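Local structure of arylmalonate decarboxylase (Bordetella bronchiseptica, 3IP8) at residues A[70-75]-A[101-106]. The protein catalyses the cofactor-free decarboxylation of 2-aryl-2-methylmalonates to 2-arylpropionates, releasing carbon dioxide. Sequence-based numbering, arbitrary orientation.
With B85 (benzylphosphonic acid), chain B.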
loop_
_atom_site.group_PDB
_atom_site.type_symbol
_atom_site.label_atom_id
_atom_site.label_comp_id
_atom_site.label_asym_id
_atom_site.label_seq_id
_atom_site.Cartn_x
_atom_site.Cartn_y
_atom_site.Cartn_z
ATOM N N VAL A 70 -12.881 -6.781 -2.088
ATOM C CA VAL A 70 -12.552 -5.375 -2.286
ATOM C C VAL A 70 -11.383 -4.964 -1.399
ATOM O O VAL A 70 -11.372 -5.250 -0.203
ATOM C CB VAL A 70 -13.764 -4.474 -1.964
ATOM C CG1 VAL A 70 -13.330 -2.985 -1.926
ATOM C CG2 VAL A 70 -14.861 -4.693 -2.989
ATOM N N SER A 71 -10.408 -4.280 -1.984
ATOM C CA SER A 71 -9.340 -3.680 -1.206
ATOM C C SER A 71 -9.385 -2.167 -1.361
ATOM O O SER A 71 -9.502 -1.641 -2.470
ATOM C CB SER A 71 -7.957 -4.156 -1.681
ATOM O OG SER A 71 -6.965 -3.425 -0.954
ATOM N N LEU A 72 -9.273 -1.469 -0.238
ATOM C CA LEU A 72 -9.042 -0.029 -0.267
ATOM C C LEU A 72 -7.554 0.192 -0.460
ATOM O O LEU A 72 -6.749 0.042 0.471
ATOM C CB LEU A 72 -9.537 0.611 1.043
ATOM C CG LEU A 72 -9.117 2.072 1.208
ATOM C CD1 LEU A 72 -9.741 2.909 0.103
ATOM C CD2 LEU A 72 -9.562 2.600 2.569
ATOM N N MET A 73 -7.185 0.512 -1.704
ATOM C CA MET A 73 -5.787 0.592 -2.105
ATOM C C MET A 73 -5.211 1.984 -1.849
ATOM O O MET A 73 -4.720 2.663 -2.751
ATOM C CB MET A 73 -5.665 0.163 -3.572
ATOM C CG MET A 73 -5.996 -1.328 -3.750
ATOM S SD MET A 73 -4.611 -2.411 -3.250
ATOM C CE MET A 73 -3.450 -2.128 -4.617
ATOM N N GLY A 74 -5.281 2.390 -0.590
ATOM C CA GLY A 74 -4.647 3.620 -0.152
ATOM C C GLY A 74 -4.032 3.357 1.210
ATOM O O GLY A 74 -4.731 2.859 2.086
ATOM N N THR A 75 -2.736 3.612 1.354
ATOM C CA THR A 75 -2.033 3.388 2.626
ATOM C C THR A 75 -2.402 4.479 3.644
ATOM O O THR A 75 -3.023 4.211 4.693
ATOM C CB THR A 75 -0.498 3.336 2.429
ATOM O OG1 THR A 75 -0.217 2.904 1.086
ATOM C CG2 THR A 75 0.132 2.355 3.403
ATOM N N CYS A 101 -13.155 -7.960 2.602
ATOM C CA CYS A 101 -12.522 -6.669 2.329
ATOM C C CYS A 101 -11.212 -6.500 3.080
ATOM O O CYS A 101 -10.981 -7.137 4.113
ATOM C CB CYS A 101 -13.472 -5.520 2.694
ATOM S SG CYS A 101 -15.003 -5.514 1.752
ATOM N N THR A 102 -10.373 -5.590 2.585
ATOM C CA THR A 102 -9.060 -5.363 3.167
ATOM C C THR A 102 -8.640 -3.935 2.830
ATOM O O THR A 102 -9.374 -3.219 2.149
ATOM C CB THR A 102 -8.030 -6.403 2.681
ATOM O OG1 THR A 102 -6.825 -6.273 3.441
ATOM C CG2 THR A 102 -7.700 -6.216 1.219
ATOM N N THR A 103 -7.494 -3.505 3.329
ATOM C CA THR A 103 -6.929 -2.194 3.016
ATOM C C THR A 103 -5.446 -2.330 2.715
ATOM O O THR A 103 -4.802 -3.298 3.107
ATOM C CB THR A 103 -7.041 -1.169 4.174
ATOM O OG1 THR A 103 -6.132 -1.510 5.236
ATOM C CG2 THR A 103 -8.461 -1.109 4.712
ATOM N N MET A 104 -4.890 -1.295 2.106
ATOM C CA MET A 104 -3.461 -1.286 1.817
ATOM C C MET A 104 -2.609 -1.183 3.103
ATOM O O MET A 104 -1.461 -1.676 3.136
ATOM C CB MET A 104 -3.187 -0.143 0.834
ATOM C CG MET A 104 -1.769 -0.070 0.313
ATOM S SD MET A 104 -1.630 1.170 -1.000
ATOM C CE MET A 104 -2.034 0.169 -2.416
ATOM N N SER A 105 -3.136 -0.573 4.173
ATOM C CA SER A 105 -2.382 -0.537 5.421
ATOM C C SER A 105 -2.309 -1.949 5.992
ATOM O O SER A 105 -1.269 -2.358 6.492
ATOM C CB SER A 105 -3.044 0.434 6.414
ATOM O OG SER A 105 -2.671 1.779 6.091
ATOM N N THR A 106 -3.412 -2.688 5.901
ATOM C CA THR A 106 -3.419 -4.096 6.300
ATOM C C THR A 106 -2.452 -4.900 5.436
ATOM O O THR A 106 -1.733 -5.762 5.942
ATOM C CB THR A 106 -4.831 -4.677 6.273
ATOM O OG1 THR A 106 -5.546 -4.121 7.388
ATOM C CG2 THR A 106 -4.814 -6.228 6.415
HETATM C C1 B85 B . -1.267 8.309 -3.833
HETATM C C2 B85 B . -1.666 8.139 -5.188
HETATM C C3 B85 B . -2.286 6.975 -5.579
HETATM C C4 B85 B . -2.521 5.880 -4.614
HETATM C C5 B85 B . -2.124 6.034 -3.298
HETATM C C6 B85 B . -1.488 7.254 -2.902
HETATM C C7 B85 B . -0.920 7.504 -1.514
HETATM P P8 B85 B . -1.224 6.259 -0.199
HETATM O O9 B85 B . -0.592 4.841 -0.547
HETATM O O10 B85 B . -0.685 6.798 1.220
HETATM O O11 B85 B . -2.701 6.121 -0.068
#
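The flat groups that meet between V70–L72 and C101–M104 are peptide groups, joined by N-H...O=C bonds. T102 N lies in the carbonyl plane of V70 and bonds to its O at 3.0 Å. L72 N bonds to T102 O, tilted from the T102 carbonyl plane. M104 N closes the ladder on L72 O at 2.8 Å. V70, L72, C101 and T103 put their side chains on one face of the sheet, where helix 83-97 packs. S71 and T102 occupy the other face. There T102 CG2 sits 3.6 Å from S71 CB, and T102 OG1 bonds to D218 of helix 211-223.

L72 O carries a second, weak bond from G74 N. This closes an inverse gamma turn centred on M73 as the strand ends. T103 is the N-cap of helix 104-114: its OG1 accepts from T106 N at 3.0 Å and also pairs with N86. The two strands are neighbours in a four-stranded parallel sheet, and the helical connection between them makes a beta-alpha-beta unit. The ligand pocket lies beyond their C-terminal ends, as is usual in parallel alpha/beta folds.

M104 reaches across to the loop after strand 69-72. Its chain runs extended to SD and bends there (chi3 -88°), which turns CE onto M73. The two methionines cross at about a right angle, with M104 CE only 3.5 Å from M73 CE, a tight contact. M104 SD lies 3.1 Å from T75 OG1. That hydroxyl donates to O9 of benzylphosphonate at 2.6 Å and also bonds to S211. T75 N bonds to O9 as well, at 3.1 Å, and more weakly to O11, so backbone and side chain of one residue both grip the phosphonate. S76 OG and G189 N add further hydrogen bonds to the ligand.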